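Local coordinates for hypothetical protein (Bacteroides caccae, PDB 4M8R) that is of unknown function but probably pairs an N-terminal Ig-like domain with a WD40-like beta-propeller domain, at residues P82-E87 against S229-K234; Q211-G214 against L219-V222; T394-D399 against K403-Y408. One frame throughout, in Å; residues are numbered along the deposited sequence.

Contact 1: P82-E87 against S229-K234; sequences PYRKPE and SNYATK
The guanidinium of Arg84 and the ring of Tyr231 meet at a slant. Neither lies flat on the other, and their planes are 62° apart. The one close approach is from Arg84 NH1 to Tyr231 CE2, at 4.1 Å. The two side chains cross at about a right angle, so the contact is confined to the end of the arginine and the CE2 corner of the tyrosine ring. It is a light van der Waals touch, and the tyrosine is poorly ordered. Arg84 reaches the ring because CG stands beside the backbone N (chi1 -56°) and the chain then runs extended to NE.

The polar ends are held by a shared neighbour. Asp180 takes a salt bridge from Arg84 NH1 and a weak hydrogen bond from Tyr231 OH, both on OD2. Arg84 NH2 also bonds to the carbonyl of Thr161. The anion probably steadies the arginine charge beside the ring.

Each loop has its own internal bonds. Lys85 curls back so that its NZ donates to Tyr83 O at 3.1 Å. In the other loop, Thr233 N bonds to Asn230 O at 3.2 Å, and Lys234 N bonds to Tyr231 O.

This is a small surface contact between the Ig-like and the WD40-like domain. Residues 82-87 link strands 76-80 and 88-96 of the Ig-like sheet, and Pro82 rests on Phe46 and Phe48 of strand 43-50. Residues 229-234 lie in the loop between strands 217-221 and 239-240, where Asn230 touches Val65 of strand 60-72.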
loop_
_atom_site.group_PDB
_atom_site.type_symbol
_atom_site.label_atom_id
_atom_site.label_comp_id
_atom_site.label_asym_id
_atom_site.label_seq_id
_atom_site.Cartn_x
_atom_site.Cartn_y
_atom_site.Cartn_z
ATOM N N PRO A 82 28.581 5.099 -0.527
ATOM C CA PRO A 82 27.688 4.140 -1.172
ATOM C C PRO A 82 26.821 4.686 -2.308
ATOM O O PRO A 82 26.534 5.886 -2.371
ATOM C CB PRO A 82 26.781 3.703 -0.025
ATOM C CG PRO A 82 26.708 4.894 0.859
ATOM C CD PRO A 82 28.065 5.526 0.789
ATOM N N TYR A 83 26.411 3.772 -3.184
ATOM C CA TYR A 83 25.395 4.028 -4.199
ATOM C C TYR A 83 24.008 3.778 -3.615
ATOM O O TYR A 83 23.882 3.375 -2.463
ATOM C CB TYR A 83 25.613 3.107 -5.408
ATOM C CG TYR A 83 26.843 3.433 -6.224
ATOM C CD1 TYR A 83 28.087 2.917 -5.880
ATOM C CD2 TYR A 83 26.755 4.252 -7.345
ATOM C CE1 TYR A 83 29.217 3.221 -6.626
ATOM C CE2 TYR A 83 27.871 4.554 -8.097
ATOM C CZ TYR A 83 29.101 4.034 -7.736
ATOM O OH TYR A 83 30.212 4.348 -8.493
ATOM N N ARG A 84 22.984 4.044 -4.421
ATOM C CA ARG A 84 21.585 3.673 -4.149
ATOM C C ARG A 84 20.846 4.552 -3.139
ATOM O O ARG A 84 19.726 4.228 -2.750
ATOM C CB ARG A 84 21.448 2.188 -3.768
ATOM C CG ARG A 84 22.027 1.243 -4.809
ATOM C CD ARG A 84 21.739 -0.215 -4.505
ATOM N NE ARG A 84 22.062 -1.053 -5.660
ATOM C CZ ARG A 84 23.285 -1.456 -6.000
ATOM N NH1 ARG A 84 24.348 -1.124 -5.274
ATOM N NH2 ARG A 84 23.449 -2.200 -7.089
ATOM N N LYS A 85 21.436 5.669 -2.732
ATOM C CA LYS A 85 20.690 6.664 -1.972
ATOM C C LYS A 85 20.471 7.890 -2.846
ATOM O O LYS A 85 21.218 8.119 -3.790
ATOM C CB LYS A 85 21.430 7.068 -0.699
ATOM C CG LYS A 85 22.086 5.930 0.063
ATOM C CD LYS A 85 21.091 4.886 0.533
ATOM C CE LYS A 85 21.813 3.749 1.248
ATOM N NZ LYS A 85 22.888 3.128 0.421
ATOM N N PRO A 86 19.435 8.679 -2.542
ATOM C CA PRO A 86 19.301 9.989 -3.192
ATOM C C PRO A 86 20.363 10.963 -2.709
ATOM O O PRO A 86 21.127 10.644 -1.786
ATOM C CB PRO A 86 17.910 10.469 -2.767
ATOM C CG PRO A 86 17.563 9.657 -1.575
ATOM C CD PRO A 86 18.263 8.341 -1.719
ATOM N N GLU A 87 20.418 12.136 -3.339
ATOM C CA GLU A 87 21.318 13.187 -2.885
ATOM C C GLU A 87 21.038 13.466 -1.419
ATOM O O GLU A 87 19.914 13.780 -1.057
ATOM C CB GLU A 87 21.145 14.461 -3.701
ATOM C CG GLU A 87 21.947 15.638 -3.166
ATOM C CD GLU A 87 21.881 16.842 -4.074
ATOM O OE1 GLU A 87 22.139 16.685 -5.284
ATOM O OE2 GLU A 87 21.592 17.950 -3.575
ATOM N N SER A 229 18.990 -2.668 4.171
ATOM C CA SER A 229 19.703 -1.359 4.139
ATOM C C SER A 229 21.210 -1.353 4.471
ATOM O O SER A 229 21.905 -0.377 4.160
ATOM C CB SER A 229 18.976 -0.326 5.022
ATOM O OG SER A 229 18.941 -0.729 6.378
ATOM N N ASN A 230 21.697 -2.416 5.117
ATOM C CA ASN A 230 23.140 -2.615 5.345
ATOM C C ASN A 230 23.767 -3.622 4.357
ATOM O O ASN A 230 24.759 -4.289 4.675
ATOM C CB ASN A 230 23.410 -3.044 6.799
ATOM C CG ASN A 230 23.642 -1.864 7.728
ATOM O OD1 ASN A 230 24.558 -1.069 7.520
ATOM N ND2 ASN A 230 22.818 -1.753 8.763
ATOM N N TYR A 231 23.182 -3.717 3.160
ATOM C CA TYR A 231 23.739 -4.500 2.055
ATOM C C TYR A 231 25.256 -4.308 1.902
ATOM O O TYR A 231 26.000 -5.278 1.705
ATOM C CB TYR A 231 23.056 -4.096 0.718
ATOM C CG TYR A 231 24.002 -4.139 -0.470
ATOM C CD1 TYR A 231 24.202 -5.313 -1.190
ATOM C CD2 TYR A 231 24.726 -3.009 -0.847
ATOM C CE1 TYR A 231 25.083 -5.355 -2.257
ATOM C CE2 TYR A 231 25.612 -3.049 -1.909
ATOM C CZ TYR A 231 25.784 -4.221 -2.613
ATOM O OH TYR A 231 26.657 -4.264 -3.672
ATOM N N ALA A 232 25.699 -3.052 1.962
ATOM C CA ALA A 232 27.094 -2.694 1.682
ATOM C C ALA A 232 28.102 -3.483 2.527
ATOM O O ALA A 232 29.162 -3.869 2.032
ATOM C CB ALA A 232 27.300 -1.200 1.870
ATOM N N THR A 233 27.752 -3.737 3.787
ATOM C CA THR A 233 28.637 -4.423 4.727
ATOM C C THR A 233 28.189 -5.855 5.075
ATOM O O THR A 233 28.850 -6.519 5.867
ATOM C CB THR A 233 28.775 -3.601 6.033
ATOM O OG1 THR A 233 27.475 -3.331 6.583
ATOM C CG2 THR A 233 29.497 -2.281 5.762
ATOM N N LYS A 234 27.084 -6.326 4.486
ATOM C CA LYS A 234 26.503 -7.634 4.830
ATOM C C LYS A 234 25.564 -8.142 3.723
ATOM O O LYS A 234 24.478 -7.587 3.513
ATOM C CB LYS A 234 25.782 -7.532 6.188
ATOM C CG LYS A 234 24.617 -8.497 6.447
ATOM C CD LYS A 234 25.006 -9.966 6.516
ATOM C CE LYS A 234 23.779 -10.871 6.603
ATOM N NZ LYS A 234 22.823 -10.530 7.696
#

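Contact 2: Q211-G214 against L219-V222; sequences QQRG and LYNV. With PO4 (phosphate ion), chain D; PO4 (phosphate ion), chain C.
Arg213 and Tyr220 meet where the arginine chain passes the phenol oxygen. Arg213 CB is near the plane of the ring, at its edge, 3.2 Å from Tyr220 OH. CG comes as close to the same oxygen, at 3.1 Å. CD is still beside it, but also nears the chain D phosphate. From there the arginine leaves the tyrosine. With CG anti to the backbone N (chi1 -172°), the chain runs extended all the way to NE.

The guanidinium sits between two phosphate ions, probably from the crystallisation liquor. Arg213 NE donates to O3 of the chain D phosphate at 2.8 Å, with an N-H...O angle of 162°. Arg213 NH2 reaches O2 of that ion at 2.9 Å. On the other ion, chain C, NH1 and NH2 of Arg213 both bond to O3, the latter at 3.1 Å. Both phosphates lie at the edge of the guanidinium, near its plane. Arg49, Arg89 and Lys105 of the second subunit also bind phosphate here, as does Asn238 of the same chain as Arg213, so the anions bridge two copies of the protein. A leucine in place of Arg213 would probably leave both phosphates without this two-sided grip and weaken that link.

Gln211 OE1 lies over one face of the Tyr220 ring, toward its rim. It stands 3.2 Å above the ring plane and 3.3 Å from Tyr220 CG, with the amide nearly perpendicular to the ring. Gln211 CB packs on Tyr220 CD1 at 3.7 Å. The amide is anchored through NE2, which bonds to Ser190 and Thr196. Gln211 and Tyr220 sit on strands 208-212 and 217-221, an antiparallel beta hairpin of the WD40-like domain, and Arg213 follows in its connecting turn, at an intersubunit phosphate site.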
loop_
_atom_site.group_PDB
_atom_site.type_symbol
_atom_site.label_atom_id
_atom_site.label_comp_id
_atom_site.label_asym_id
_atom_site.label_seq_id
_atom_site.Cartn_x
_atom_site.Cartn_y
_atom_site.Cartn_z
ATOM N N GLN A 211 20.087 -25.850 -1.844
ATOM C CA GLN A 211 21.462 -26.045 -1.394
ATOM C C GLN A 211 21.571 -27.206 -0.430
ATOM O O GLN A 211 20.604 -27.556 0.244
ATOM C CB GLN A 211 21.980 -24.790 -0.706
ATOM C CG GLN A 211 21.987 -23.557 -1.586
ATOM C CD GLN A 211 22.595 -22.367 -0.876
ATOM O OE1 GLN A 211 22.093 -21.928 0.160
ATOM N NE2 GLN A 211 23.678 -21.830 -1.432
ATOM N N GLN A 212 22.767 -27.784 -0.369
ATOM C CA GLN A 212 23.032 -28.964 0.443
ATOM C C GLN A 212 23.291 -28.572 1.896
ATOM O O GLN A 212 24.430 -28.318 2.289
ATOM C CB GLN A 212 24.227 -29.726 -0.127
ATOM C CG GLN A 212 24.495 -31.046 0.561
ATOM C CD GLN A 212 25.433 -31.925 -0.242
ATOM O OE1 GLN A 212 26.473 -31.468 -0.719
ATOM N NE2 GLN A 212 25.061 -33.188 -0.408
ATOM N N ARG A 213 22.220 -28.533 2.684
ATOM C CA ARG A 213 22.291 -28.143 4.095
ATOM C C ARG A 213 23.041 -29.170 4.945
ATOM O O ARG A 213 23.620 -28.822 5.974
ATOM C CB ARG A 213 20.876 -27.932 4.653
ATOM C CG ARG A 213 20.816 -27.345 6.057
ATOM C CD ARG A 213 19.387 -26.996 6.436
ATOM N NE ARG A 213 19.320 -26.340 7.738
ATOM C CZ ARG A 213 18.195 -26.039 8.381
ATOM N NH1 ARG A 213 17.011 -26.332 7.859
ATOM N NH2 ARG A 213 18.255 -25.433 9.562
ATOM N N GLY A 214 23.019 -30.432 4.515
ATOM C CA GLY A 214 23.749 -31.495 5.200
ATOM C C GLY A 214 23.817 -32.753 4.357
ATOM O O GLY A 214 24.450 -32.766 3.303
ATOM N N LEU A 219 15.687 -25.689 0.817
ATOM C CA LEU A 219 15.385 -24.476 0.074
ATOM C C LEU A 219 15.798 -23.263 0.903
ATOM O O LEU A 219 15.439 -23.167 2.071
ATOM C CB LEU A 219 13.892 -24.423 -0.244
ATOM C CG LEU A 219 13.418 -23.271 -1.126
ATOM C CD1 LEU A 219 14.055 -23.346 -2.504
ATOM C CD2 LEU A 219 11.902 -23.297 -1.228
ATOM N N TYR A 220 16.551 -22.357 0.291
ATOM C CA TYR A 220 17.095 -21.183 0.971
ATOM C C TYR A 220 16.654 -19.900 0.288
ATOM O O TYR A 220 16.431 -19.877 -0.918
ATOM C CB TYR A 220 18.624 -21.191 0.921
ATOM C CG TYR A 220 19.320 -22.156 1.855
ATOM C CD1 TYR A 220 19.326 -23.522 1.600
ATOM C CD2 TYR A 220 20.017 -21.690 2.967
ATOM C CE1 TYR A 220 19.984 -24.400 2.445
ATOM C CE2 TYR A 220 20.678 -22.560 3.815
ATOM C CZ TYR A 220 20.662 -23.909 3.550
ATOM O OH TYR A 220 21.315 -24.763 4.400
ATOM N N ASN A 221 16.564 -18.830 1.068
ATOM C CA ASN A 221 16.453 -17.490 0.523
ATOM C C ASN A 221 17.839 -16.877 0.496
ATOM O O ASN A 221 18.445 -16.673 1.540
ATOM C CB ASN A 221 15.534 -16.633 1.382
ATOM C CG ASN A 221 15.297 -15.263 0.785
ATOM O OD1 ASN A 221 16.217 -14.629 0.269
ATOM N ND2 ASN A 221 14.055 -14.806 0.835
ATOM N N VAL A 222 18.337 -16.570 -0.696
ATOM C CA VAL A 222 19.704 -16.069 -0.842
ATOM C C VAL A 222 19.761 -14.630 -1.312
ATOM O O VAL A 222 20.840 -14.124 -1.590
ATOM C CB VAL A 222 20.542 -16.962 -1.787
ATOM C CG1 VAL A 222 20.632 -18.360 -1.221
ATOM C CG2 VAL A 222 19.967 -16.994 -3.196
HETATM P P PO4 D . 21.875 -24.370 10.051
HETATM O O1 PO4 D . 22.807 -23.204 9.822
HETATM O O2 PO4 D . 20.532 -23.900 10.563
HETATM O O3 PO4 D . 21.652 -25.134 8.768
HETATM O O4 PO4 D . 22.514 -25.256 11.088
HETATM P P PO4 C . 15.112 -25.392 11.396
HETATM O O1 PO4 C . 16.248 -24.882 12.264
HETATM O O2 PO4 C . 13.786 -24.972 11.978
HETATM O O3 PO4 C . 15.238 -24.823 10.014
HETATM O O4 PO4 C . 15.202 -26.890 11.284
#

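Contact 3: T394-D399 against K403-Y408; sequences TTSDFD and KEWTDY
Phe398 points an edge at the face of Trp405. The edge-to-face pair has the phenyl and the five-membered ring 4.9 Å apart between centroids, with planes at 55°. Phe398 CD1 lies over the indole, 3.5 Å from Trp405 CE2. Phe398 CB adds a CH-pi contact, 3.7 Å from the centroid of the six-membered ring. CG of Phe398 stands anti to the backbone N (chi1 -173°), which brings the phenyl edge over the indole, with CE1 at Lys403 O. Phe361, Phe386 and Phe343 add further rings around the pair.

Ser396 and Asp407 share this face of the sheet. Ser396 OG donates to Asp407 OD1 at 2.6 Å, meeting the carboxylate on its anti side. The backbone is an antiparallel hairpin, the last two strands of a four-stranded sheet, as in a propeller blade. Asp397 and Thr406 form a hydrogen-bonded pair: Asp397 N gives to Thr406 O at 3.0 Å, and Thr406 N returns to Asp397 O.

On the other face, the Asp397 carboxylate stands almost perpendicular to the Tyr408 ring. Tyr408 OH gives a weak hydrogen bond to Asp397 OD2 at 2.7 Å. Thr383 holds OD1, and Arg375 binds the tyrosine oxygen. Thr395 CG2 lies against Tyr408 CD1 at 3.8 Å, while Thr137 of the third subunit packs on Asp397, Thr406 and Tyr408.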
loop_
_atom_site.group_PDB
_atom_site.type_symbol
_atom_site.label_atom_id
_atom_site.label_comp_id
_atom_site.label_asym_id
_atom_site.label_seq_id
_atom_site.Cartn_x
_atom_site.Cartn_y
_atom_site.Cartn_z
ATOM N N THR A 394 18.150 -14.995 -32.825
ATOM C CA THR A 394 16.950 -14.157 -32.835
ATOM C C THR A 394 16.441 -13.939 -31.412
ATOM O O THR A 394 16.474 -14.853 -30.590
ATOM C CB THR A 394 15.835 -14.810 -33.679
ATOM O OG1 THR A 394 16.359 -15.177 -34.960
ATOM C CG2 THR A 394 14.652 -13.858 -33.871
ATOM N N THR A 395 15.979 -12.724 -31.129
ATOM C CA THR A 395 15.381 -12.391 -29.844
ATOM C C THR A 395 13.923 -12.029 -30.080
ATOM O O THR A 395 13.626 -11.191 -30.932
ATOM C CB THR A 395 16.098 -11.198 -29.190
ATOM O OG1 THR A 395 17.516 -11.395 -29.257
ATOM C CG2 THR A 395 15.677 -11.042 -27.735
ATOM N N SER A 396 13.013 -12.645 -29.330
ATOM C CA SER A 396 11.586 -12.442 -29.571
ATOM C C SER A 396 10.730 -12.561 -28.313
ATOM O O SER A 396 10.997 -13.389 -27.442
ATOM C CB SER A 396 11.097 -13.440 -30.620
ATOM O OG SER A 396 9.951 -12.945 -31.288
ATOM N N ASP A 397 9.704 -11.716 -28.234
ATOM C CA ASP A 397 8.739 -11.738 -27.131
ATOM C C ASP A 397 7.491 -12.513 -27.538
ATOM O O ASP A 397 6.996 -12.346 -28.650
ATOM C CB ASP A 397 8.307 -10.312 -26.747
ATOM C CG ASP A 397 9.249 -9.640 -25.762
ATOM O OD1 ASP A 397 10.240 -10.261 -25.311
ATOM O OD2 ASP A 397 8.985 -8.468 -25.434
ATOM N N PHE A 398 6.987 -13.349 -26.637
ATOM C CA PHE A 398 5.673 -13.961 -26.810
ATOM C C PHE A 398 4.695 -13.336 -25.823
ATOM O O PHE A 398 4.960 -13.309 -24.622
ATOM C CB PHE A 398 5.735 -15.464 -26.573
ATOM C CG PHE A 398 4.451 -16.171 -26.898
ATOM C CD1 PHE A 398 4.096 -16.415 -28.218
ATOM C CD2 PHE A 398 3.592 -16.583 -25.888
ATOM C CE1 PHE A 398 2.913 -17.066 -28.524
ATOM C CE2 PHE A 398 2.408 -17.233 -26.187
ATOM C CZ PHE A 398 2.068 -17.478 -27.506
ATOM N N ASP A 399 3.570 -12.842 -26.333
ATOM C CA ASP A 399 2.544 -12.220 -25.501
ATOM C C ASP A 399 1.408 -13.217 -25.286
ATOM O O ASP A 399 0.726 -13.606 -26.236
ATOM C CB ASP A 399 2.026 -10.935 -26.159
ATOM C CG ASP A 399 0.916 -10.276 -25.362
ATOM O OD1 ASP A 399 1.184 -9.800 -24.243
ATOM O OD2 ASP A 399 -0.230 -10.232 -25.851
ATOM N N LYS A 403 -1.193 -14.273 -28.075
ATOM C CA LYS A 403 -0.597 -15.512 -28.598
ATOM C C LYS A 403 0.313 -15.280 -29.807
ATOM O O LYS A 403 0.445 -16.157 -30.660
ATOM C CB LYS A 403 -1.681 -16.530 -28.972
ATOM C CG LYS A 403 -2.677 -16.842 -27.871
ATOM C CD LYS A 403 -2.055 -17.680 -26.770
ATOM C CE LYS A 403 -3.102 -18.030 -25.729
ATOM N NZ LYS A 403 -2.548 -18.932 -24.692
ATOM N N GLU A 404 0.946 -14.113 -29.869
ATOM C CA GLU A 404 1.791 -13.751 -31.004
ATOM C C GLU A 404 3.226 -13.458 -30.573
ATOM O O GLU A 404 3.462 -12.908 -29.494
ATOM C CB GLU A 404 1.211 -12.532 -31.724
ATOM C CG GLU A 404 0.065 -12.860 -32.669
ATOM C CD GLU A 404 -0.632 -11.619 -33.195
ATOM O OE1 GLU A 404 -0.720 -10.615 -32.457
ATOM O OE2 GLU A 404 -1.097 -11.650 -34.354
ATOM N N TRP A 405 4.175 -13.833 -31.430
ATOM C CA TRP A 405 5.570 -13.467 -31.252
ATOM C C TRP A 405 5.804 -12.086 -31.842
ATOM O O TRP A 405 5.075 -11.649 -32.736
ATOM C CB TRP A 405 6.491 -14.459 -31.953
ATOM C CG TRP A 405 6.416 -15.821 -31.401
ATOM C CD1 TRP A 405 5.626 -16.839 -31.839
ATOM C CD2 TRP A 405 7.161 -16.335 -30.296
ATOM N NE1 TRP A 405 5.832 -17.959 -31.075
ATOM C CE2 TRP A 405 6.771 -17.675 -30.118
ATOM C CE3 TRP A 405 8.121 -15.789 -29.436
ATOM C CZ2 TRP A 405 7.307 -18.483 -29.115
ATOM C CZ3 TRP A 405 8.655 -16.590 -28.438
ATOM C CH2 TRP A 405 8.246 -17.924 -28.286
ATOM N N THR A 406 6.822 -11.401 -31.331
ATOM C CA THR A 406 7.249 -10.116 -31.878
ATOM C C THR A 406 8.766 -10.007 -31.728
ATOM O O THR A 406 9.291 -9.971 -30.611
ATOM C CB THR A 406 6.564 -8.937 -31.164
ATOM O OG1 THR A 406 5.252 -9.325 -30.741
ATOM C CG2 THR A 406 6.465 -7.742 -32.091
ATOM N N ASP A 407 9.460 -9.967 -32.857
ATOM C CA ASP A 407 10.917 -9.976 -32.870
ATOM C C ASP A 407 11.480 -8.590 -32.552
ATOM O O ASP A 407 10.913 -7.570 -32.952
ATOM C CB ASP A 407 11.439 -10.429 -34.244
ATOM C CG ASP A 407 10.936 -11.810 -34.652
ATOM O OD1 ASP A 407 10.680 -12.664 -33.775
ATOM O OD2 ASP A 407 10.803 -12.045 -35.869
ATOM N N TYR A 408 12.596 -8.566 -31.829
ATOM C CA TYR A 408 13.402 -7.360 -31.669
ATOM C C TYR A 408 14.284 -7.206 -32.906
ATOM O O TYR A 408 15.171 -8.027 -33.137
ATOM C CB TYR A 408 14.283 -7.468 -30.423
ATOM C CG TYR A 408 13.524 -7.437 -29.112
ATOM C CD1 TYR A 408 12.922 -8.583 -28.603
ATOM C CD2 TYR A 408 13.418 -6.261 -28.378
ATOM C CE1 TYR A 408 12.227 -8.555 -27.405
ATOM C CE2 TYR A 408 12.730 -6.221 -27.180
ATOM C CZ TYR A 408 12.135 -7.367 -26.697
ATOM O OH TYR A 408 11.457 -7.318 -25.505
#

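Contact 1 joins the Ig-like domain to the WD40-like domain, while contacts 2 and 3 are both hairpins within the latter. Along the chain, contact 2 is nested inside the loop closed by contact 1, and contact 3 follows later. The centres of contacts 1 and 2 are 26 Å apart, and their nearest atoms about 9 Å. Contact 3 lies farther off, its centre 37 Å from contact 1 and 35 Å from contact 2. Contacts 1 and 3 are on opposite sides of the chain's centre. The two hairpins belong to different sheets. Contacts 1 and 2 both touch the second subunit, whereas contact 3 packs on the third, so contacts 1 and 2 lie near one neighbouring copy and contact 3 near another.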